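PDB 3R5T: ferric vibriobactin ABC transporter, periplasmic ferric vibriobactin-binding protein from Vibrio cholerae, which binds the ferric siderophore vibriobactin in the periplasm, probably handing it to the inner-membrane ABC transporter for iron uptake. Local coordinates for residues Lys162-Ile167 with Gly194-Glu199; Asn177-Ala182 with Leu215-Glu220. All blocks are in the same frame, centred on the assembly; numbering follows the deposited sequence. Where two conformers were deposited one is given.

Read from the N terminus, the four segments alternate, so the two contacts cross rather than nest. Strand 165-169 comes first and antiparallel strand 177-180 follows it; helix 185-192 then leads into the loop 194-199, which returns to residues 162-167 as contact 1 and closes 26 intervening residues. Before that closure is complete the chain has already passed 177-182, whose partner, strand 214-217, arrives later to form contact 2 across 32 residues. The contacts meet between the neighbouring strands 165-169 and 177-180, where Ile167 O and Ala180 N, 2.8 Å apart, probably hydrogen-bond. Together they tie the post-helical loop and an outermost strand to the mixed sheet, which at contact 2 borders the ferric vibriobactin pocket.

Contact 1: Lys162-Ile167 with Gly194-Glu199; sequences KGRANI and GVVLEE
Glu198 and Asn166 start from different first torsions: Glu198 carries CG anti to its backbone N (chi1 167°) and its chain runs on extended (chi2 -179°), whereas Asn166 holds CG between its N and its carbonyl carbon (chi1 47°). The two side chains lie side by side, pointing the same way, and Asn166 ND2 donates to Glu198 OE1 at 2.9 Å. This bond is nearly straight; OE1 is met close to its C-O axis and lies near the amide plane.

The backbones form a single bridge between Ala165 and Leu197, which joins the loop after helix 185-192 to the central strand 165-169. Ala165 N donates to Val196 O at 2.8 Å, and Glu198 N returns a bond to Ala165 O at 2.9 Å. Leu197 CA adds a CH...O contact to the same oxygen. Apolar contacts accompany the bridge: Ala165 CB rests on Val195 CG1 at 3.7 Å.

Arg164 crosses Glu198 at about a right angle, with Glu198 CB over one guanidinium face, offset toward its rim. Its NH1 stays 4.4 Å from Glu198 OE2, too far and too steep for a salt bridge, but a water joins the two groups, accepting from NH1 and donating to OE2.

The carboxylate is therefore gripped by several donors, since the backbone N of Gln226 bonds OE2 and that of Ala227 bonds OE1, while Asn166 OD1 is hydrogen-bonded to Thr230 OG1. Such a donor-rich setting would be expected to stabilise Glu198 as an anion, pinning the loop after the helix to the sheet.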
loop_
_atom_site.group_PDB
_atom_site.type_symbol
_atom_site.label_atom_id
_atom_site.label_comp_id
_atom_site.label_asym_id
_atom_site.label_seq_id
_atom_site.Cartn_x
_atom_site.Cartn_y
_atom_site.Cartn_z
ATOM N N LYS A 162 13.789 20.898 -6.135
ATOM C CA LYS A 162 14.296 20.607 -7.466
ATOM C C LYS A 162 14.857 19.195 -7.529
ATOM O O LYS A 162 15.354 18.672 -6.529
ATOM C CB LYS A 162 15.373 21.618 -7.856
ATOM C CG LYS A 162 14.929 23.061 -7.703
ATOM C CD LYS A 162 13.617 23.307 -8.432
ATOM C CE LYS A 162 13.126 24.732 -8.223
ATOM N NZ LYS A 162 11.844 24.990 -8.944
ATOM N N GLY A 163 14.765 18.574 -8.698
ATOM C CA GLY A 163 15.384 17.279 -8.918
ATOM C C GLY A 163 14.452 16.113 -8.655
ATOM O O GLY A 163 13.280 16.158 -9.015
ATOM N N ARG A 164 14.980 15.070 -8.020
ATOM C CA ARG A 164 14.247 13.827 -7.842
ATOM C C ARG A 164 14.190 13.424 -6.379
ATOM O O ARG A 164 14.864 14.016 -5.537
ATOM C CB ARG A 164 14.919 12.702 -8.627
ATOM C CG ARG A 164 15.183 13.061 -10.089
ATOM C CD ARG A 164 15.715 11.854 -10.843
ATOM N NE ARG A 164 17.056 11.480 -10.406
ATOM C CZ ARG A 164 17.569 10.266 -10.577
ATOM N NH1 ARG A 164 18.793 9.993 -10.151
ATOM N NH2 ARG A 164 16.852 9.324 -11.176
ATOM N N ALA A 165 13.367 12.423 -6.102
ATOM C CA ALA A 165 13.253 11.880 -4.751
ATOM C C ALA A 165 13.329 10.370 -4.771
ATOM O O ALA A 165 12.891 9.731 -5.722
ATOM C CB ALA A 165 11.941 12.319 -4.108
ATOM N N ASN A 166 13.868 9.792 -3.697
ATOM C CA ASN A 166 13.727 8.355 -3.481
ATOM C C ASN A 166 12.813 8.085 -2.286
ATOM O O ASN A 166 12.512 8.987 -1.513
ATOM C CB ASN A 166 15.087 7.652 -3.299
ATOM C CG ASN A 166 15.991 8.367 -2.343
ATOM O OD1 ASN A 166 15.598 8.701 -1.222
ATOM N ND2 ASN A 166 17.235 8.612 -2.777
ATOM N N ILE A 167 12.348 6.850 -2.180
ATOM C CA ILE A 167 11.493 6.431 -1.084
ATOM C C ILE A 167 12.144 5.232 -0.436
ATOM O O ILE A 167 12.399 4.216 -1.090
ATOM C CB ILE A 167 10.081 6.041 -1.576
ATOM C CG1 ILE A 167 9.448 7.217 -2.325
ATOM C CG2 ILE A 167 9.212 5.611 -0.395
ATOM C CD1 ILE A 167 8.161 6.833 -3.070
ATOM N N GLY A 194 3.558 14.997 -8.999
ATOM C CA GLY A 194 4.658 15.684 -9.659
ATOM C C GLY A 194 6.064 15.355 -9.190
ATOM O O GLY A 194 7.026 15.970 -9.654
ATOM N N VAL A 195 6.195 14.410 -8.259
ATOM C CA VAL A 195 7.518 13.987 -7.832
ATOM C C VAL A 195 8.165 13.145 -8.921
ATOM O O VAL A 195 7.501 12.327 -9.549
ATOM C CB VAL A 195 7.453 13.136 -6.531
ATOM C CG1 VAL A 195 8.853 12.722 -6.111
ATOM C CG2 VAL A 195 6.767 13.934 -5.429
ATOM N N VAL A 196 9.459 13.355 -9.138
ATOM C CA VAL A 196 10.223 12.543 -10.076
ATOM C C VAL A 196 11.040 11.554 -9.254
ATOM O O VAL A 196 11.846 11.957 -8.396
ATOM C CB VAL A 196 11.137 13.410 -10.956
ATOM C CG1 VAL A 196 11.934 12.529 -11.890
ATOM C CG2 VAL A 196 10.314 14.460 -11.730
ATOM N N LEU A 197 10.850 10.272 -9.532
ATOM C CA LEU A 197 11.382 9.205 -8.675
ATOM C C LEU A 197 12.708 8.632 -9.146
ATOM O O LEU A 197 12.892 8.380 -10.338
ATOM C CB LEU A 197 10.367 8.064 -8.539
ATOM C CG LEU A 197 9.217 8.261 -7.545
ATOM C CD1 LEU A 197 9.758 8.466 -6.137
ATOM C CD2 LEU A 197 8.343 9.433 -7.964
ATOM N N GLU A 198 13.630 8.433 -8.203
ATOM C CA GLU A 198 14.848 7.676 -8.472
ATOM C C GLU A 198 14.536 6.186 -8.313
ATOM O O GLU A 198 13.869 5.773 -7.350
ATOM C CB GLU A 198 15.974 8.081 -7.523
ATOM C CG GLU A 198 17.174 7.127 -7.542
ATOM C CD GLU A 198 18.269 7.550 -6.566
ATOM O OE1 GLU A 198 17.956 8.269 -5.605
ATOM O OE2 GLU A 198 19.438 7.192 -6.784
ATOM N N GLU A 199 15.014 5.387 -9.257
ATOM C CA GLU A 199 14.876 3.935 -9.187
ATOM C C GLU A 199 16.170 3.343 -8.640
ATOM O O GLU A 199 17.258 3.727 -9.059
ATOM C CB GLU A 199 14.579 3.346 -10.574
ATOM C CG GLU A 199 14.503 1.809 -10.654
ATOM C CD GLU A 199 13.121 1.240 -10.302
ATOM O OE1 GLU A 199 12.896 0.030 -10.499
ATOM O OE2 GLU A 199 12.259 1.994 -9.831
HETATM O O HOH W 1 10.861 15.554 -7.773
HETATM O O HOH W 2 16.558 6.369 -11.337
HETATM O O HOH W 3 20.112 7.580 -9.562
HETATM O O HOH W 4 12.746 5.229 -4.743
#

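Contact 2: Asn177-Ala182 with Leu215-Glu220; sequences NAVAKA and LRIHYE. With VBN ((4S,5R)-N-{3-[(2,3-dihydroxybenzoyl)amino]propyl}-2-(2,3-dihydroxyphenyl)-N-[3-({[(4S,5R)-2-(2,3-dihydroxyphenyl)-5-met hyl-4,5-dihydro-1,3-oxazol-4-yl]carbonyl}amino)propyl]-5-methyl-4,5-dihydro-1,3-oxazole-4-carboxamide), chain B.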
loop_
_atom_site.group_PDB
_atom_site.type_symbol
_atom_site.label_atom_id
_atom_site.label_comp_id
_atom_site.label_asym_id
_atom_site.label_seq_id
_atom_site.Cartn_x
_atom_site.Cartn_y
_atom_site.Cartn_z
ATOM N N ASN A 177 18.069 -3.110 3.998
ATOM C CA ASN A 177 17.133 -1.994 3.913
ATOM C C ASN A 177 16.379 -2.101 2.590
ATOM O O ASN A 177 16.599 -3.038 1.816
ATOM C CB ASN A 177 17.892 -0.661 3.976
ATOM C CG ASN A 177 18.391 -0.318 5.393
ATOM O OD1 ASN A 177 17.953 0.679 5.976
ATOM N ND2 ASN A 177 19.296 -1.143 5.953
ATOM N N ALA A 178 15.527 -1.138 2.274
ATOM C CA ALA A 178 14.784 -1.263 1.017
ATOM C C ALA A 178 14.457 0.074 0.386
ATOM O O ALA A 178 14.340 1.088 1.080
ATOM C CB ALA A 178 13.518 -2.098 1.206
ATOM N N VAL A 179 14.319 0.068 -0.941
ATOM C CA VAL A 179 14.062 1.292 -1.688
ATOM C C VAL A 179 12.928 1.070 -2.694
ATOM O O VAL A 179 12.936 0.098 -3.451
ATOM C CB VAL A 179 15.334 1.755 -2.433
ATOM C CG1 VAL A 179 15.069 3.045 -3.208
ATOM C CG2 VAL A 179 16.516 1.933 -1.464
ATOM N N ALA A 180 11.974 1.990 -2.727
ATOM C CA ALA A 180 10.806 1.818 -3.604
ATOM C C ALA A 180 11.141 1.750 -5.091
ATOM O O ALA A 180 11.990 2.495 -5.590
ATOM C CB ALA A 180 9.737 2.929 -3.366
ATOM N N LYS A 181 10.432 0.867 -5.791
ATOM C CA LYS A 181 10.590 0.676 -7.231
ATOM C C LYS A 181 9.469 1.384 -7.978
ATOM O O LYS A 181 8.432 1.715 -7.393
ATOM C CB LYS A 181 10.618 -0.823 -7.564
ATOM C CG LYS A 181 11.857 -1.530 -7.011
ATOM C CD LYS A 181 11.782 -3.043 -7.154
ATOM C CE LYS A 181 11.487 -3.451 -8.577
ATOM N NZ LYS A 181 11.720 -4.909 -8.754
ATOM N N ALA A 182 9.690 1.629 -9.271
ATOM C CA ALA A 182 8.776 2.439 -10.085
ATOM C C ALA A 182 7.322 1.988 -10.077
ATOM O O ALA A 182 6.430 2.819 -10.105
ATOM C CB ALA A 182 9.299 2.510 -11.516
ATOM N N LEU A 215 12.888 -2.735 -3.599
ATOM C CA LEU A 215 14.087 -3.536 -3.795
ATOM C C LEU A 215 14.751 -3.657 -2.432
ATOM O O LEU A 215 15.085 -2.637 -1.808
ATOM C CB LEU A 215 15.059 -2.860 -4.778
ATOM C CG LEU A 215 16.236 -3.732 -5.231
ATOM C CD1 LEU A 215 15.746 -4.886 -6.075
ATOM C CD2 LEU A 215 17.233 -2.921 -6.038
ATOM N N ARG A 216 14.939 -4.892 -1.963
ATOM C CA ARG A 216 15.677 -5.138 -0.734
ATOM C C ARG A 216 17.167 -5.134 -1.054
ATOM O O ARG A 216 17.599 -5.790 -2.005
ATOM C CB ARG A 216 15.250 -6.468 -0.116
ATOM C CG ARG A 216 14.035 -6.371 0.776
ATOM C CD ARG A 216 12.794 -5.910 0.059
ATOM N NE ARG A 216 11.629 -6.308 0.844
ATOM C CZ ARG A 216 10.370 -6.184 0.452
ATOM N NH1 ARG A 216 10.075 -5.614 -0.713
ATOM N NH2 ARG A 216 9.397 -6.600 1.259
ATOM N N ILE A 217 17.949 -4.397 -0.260
ATOM C CA ILE A 217 19.357 -4.159 -0.577
ATOM C C ILE A 217 20.249 -4.213 0.678
ATOM O O ILE A 217 19.800 -3.889 1.776
ATOM C CB ILE A 217 19.541 -2.774 -1.274
ATOM C CG1 ILE A 217 19.202 -1.642 -0.297
ATOM C CG2 ILE A 217 18.696 -2.682 -2.560
ATOM C CD1 ILE A 217 19.479 -0.252 -0.823
ATOM N N HIS A 218 21.518 -4.591 0.507
ATOM C CA HIS A 218 22.483 -4.416 1.587
ATOM C C HIS A 218 22.535 -2.938 1.962
ATOM O O HIS A 218 22.412 -2.055 1.095
ATOM C CB HIS A 218 23.875 -4.893 1.194
ATOM C CG HIS A 218 23.970 -6.366 0.955
ATOM N ND1 HIS A 218 25.020 -6.938 0.271
ATOM C CD2 HIS A 218 23.152 -7.385 1.308
ATOM C CE1 HIS A 218 24.847 -8.247 0.214
ATOM N NE2 HIS A 218 23.719 -8.542 0.831
ATOM N N TYR A 219 22.709 -2.690 3.256
ATOM C CA TYR A 219 22.746 -1.351 3.824
ATOM C C TYR A 219 23.663 -0.398 3.065
ATOM O O TYR A 219 23.291 0.747 2.813
ATOM C CB TYR A 219 23.216 -1.450 5.270
ATOM C CG TYR A 219 23.537 -0.132 5.936
ATOM C CD1 TYR A 219 24.850 0.207 6.236
ATOM C CD2 TYR A 219 22.536 0.770 6.266
ATOM C CE1 TYR A 219 25.162 1.392 6.866
ATOM C CE2 TYR A 219 22.837 1.976 6.887
ATOM C CZ TYR A 219 24.154 2.280 7.170
ATOM O OH TYR A 219 24.479 3.449 7.805
ATOM N N GLU A 220 24.854 -0.874 2.718
ATOM C CA GLU A 220 25.861 -0.032 2.061
ATOM C C GLU A 220 25.347 0.653 0.796
ATOM O O GLU A 220 25.805 1.743 0.441
ATOM C CB GLU A 220 27.130 -0.829 1.710
ATOM C CG GLU A 220 27.989 -1.192 2.900
ATOM C CD GLU A 220 27.285 -2.144 3.833
ATOM O OE1 GLU A 220 26.566 -3.035 3.324
ATOM O OE2 GLU A 220 27.451 -1.995 5.066
HETATM C C VBN B . 9.584 -7.608 7.182
HETATM N N VBN B . 7.632 -8.459 5.807
HETATM O O VBN B . 10.366 -7.807 6.313
HETATM C CA VBN B . 8.171 -8.175 7.126
HETATM C CB VBN B . 8.014 -9.575 7.829
HETATM C CAB VBN B . 3.241 -2.689 10.308
HETATM O OAC VBN B . 11.578 -2.853 5.192
HETATM O OAD VBN B . 5.915 -6.387 10.713
HETATM O OAF VBN B . 6.594 -5.450 3.036
HETATM O OAG VBN B . 7.275 -9.448 0.677
HETATM O OAH VBN B . 4.897 -7.750 4.074
HETATM O OAI VBN B . 8.462 -5.658 4.920
HETATM O OAJ VBN B . 7.513 -8.316 3.139
HETATM O OAK VBN B . 5.684 -6.289 6.224
HETATM C CAL VBN B . 8.749 -2.532 2.121
HETATM C CAM VBN B . 7.603 -12.427 2.891
HETATM C CAN VBN B . 1.645 -7.102 5.754
HETATM C CAO VBN B . 7.672 -3.481 2.069
HETATM C CAP VBN B . 7.438 -11.642 1.715
HETATM C CAQ VBN B . 2.578 -7.563 4.768
HETATM C CAR VBN B . 9.770 -2.638 3.135
HETATM C CAS VBN B . 7.752 -11.816 4.145
HETATM C CAT VBN B . 2.094 -6.400 6.902
HETATM C CAU VBN B . 11.925 -5.331 8.133
HETATM C CAV VBN B . 9.545 -5.830 10.639
HETATM C CAW VBN B . 12.181 -5.198 6.623
HETATM C CAX VBN B . 8.455 -5.417 11.656
HETATM C CAY VBN B . 11.438 -6.703 8.603
HETATM C CAZ VBN B . 9.066 -6.785 9.533
HETATM N NBB VBN B . 11.009 -5.003 5.772
HETATM N NBC VBN B . 7.419 -4.612 11.011
HETATM N NBD VBN B . 5.181 -4.769 8.293
HETATM O OBF VBN B . 3.014 -4.930 9.170
HETATM C CBG VBN B . 10.827 -3.755 5.068
HETATM C CBH VBN B . 6.173 -5.230 10.548
HETATM C CBJ VBN B . 8.065 -9.801 5.519
HETATM C CBK VBN B . 7.620 -4.530 3.033
HETATM C CBL VBN B . 7.430 -10.237 1.801
HETATM C CBM VBN B . 3.933 -7.304 4.962
HETATM C CBN VBN B . 8.586 -4.638 3.990
HETATM C CBO VBN B . 7.573 -9.669 3.000
HETATM C CBP VBN B . 4.359 -6.626 6.072
HETATM C CBQ VBN B . 9.705 -3.646 4.042
HETATM C CBR VBN B . 7.717 -10.481 4.218
HETATM C CBS VBN B . 3.402 -6.136 7.069
HETATM C CBU VBN B . 3.766 -4.107 10.161
HETATM C CBW VBN B . 3.954 -5.502 8.314
HETATM C CBX VBN B . 5.289 -4.333 9.692
HETATM N NBY VBN B . 10.009 -6.977 8.426
HETATM O OG1 VBN B . 8.163 -10.552 6.709
HETATM C CG2 VBN B . 6.865 -9.768 8.807
#
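Arg216 and Ala178 face each other as a non-hydrogen-bonded antiparallel pair, with Arg216 CD 4.0 Å from Ala178 CB on the vibriobactin side of the sheet. The guanidinium reaches the siderophore: NH2 comes within 3.2 Å of the ligand oxygen OAJ, a catechol oxygen lying at the guanidinium edge and in its plane, and one face is turned to the dihydroxybenzoyl ring. The bend at chi2 (62°) swings CD off the extended course.

In the next shell, hydrogen-bonded backbone pairs flank Ala178 and Arg216: Asn177 and Ile217 exchange two bonds, including Ile217 N to Asn177 O at 2.8 Å, as do Val179 and Leu215. On the opposite face, which Leu215 shares, Val179 CG2 packs on Ile217 CD1 at 3.7 Å. Lys181, in the loop after the strand, lays CG and CD against Leu215 CB, with NZ on His211 O.

Further out, Asn177 ND2 lies at the edge of the Tyr219 ring, 3.8 Å from CD2, and donates to Gly172 O; OD1 accepts from His171 N, and Tyr219 OH bonds Asp246. A salt bridge to Asp213 OD1 and a hydrogen bond to Phe214 O, both from Arg216 NH1, help orient the arginine, whose side chain comes within about 4 Å of the ferric ion.

The outermost strand of this siderophore-binding protein's mixed sheet thus carries a pocket arginine whose positive charge would offset the negative charge expected of the ferric complex.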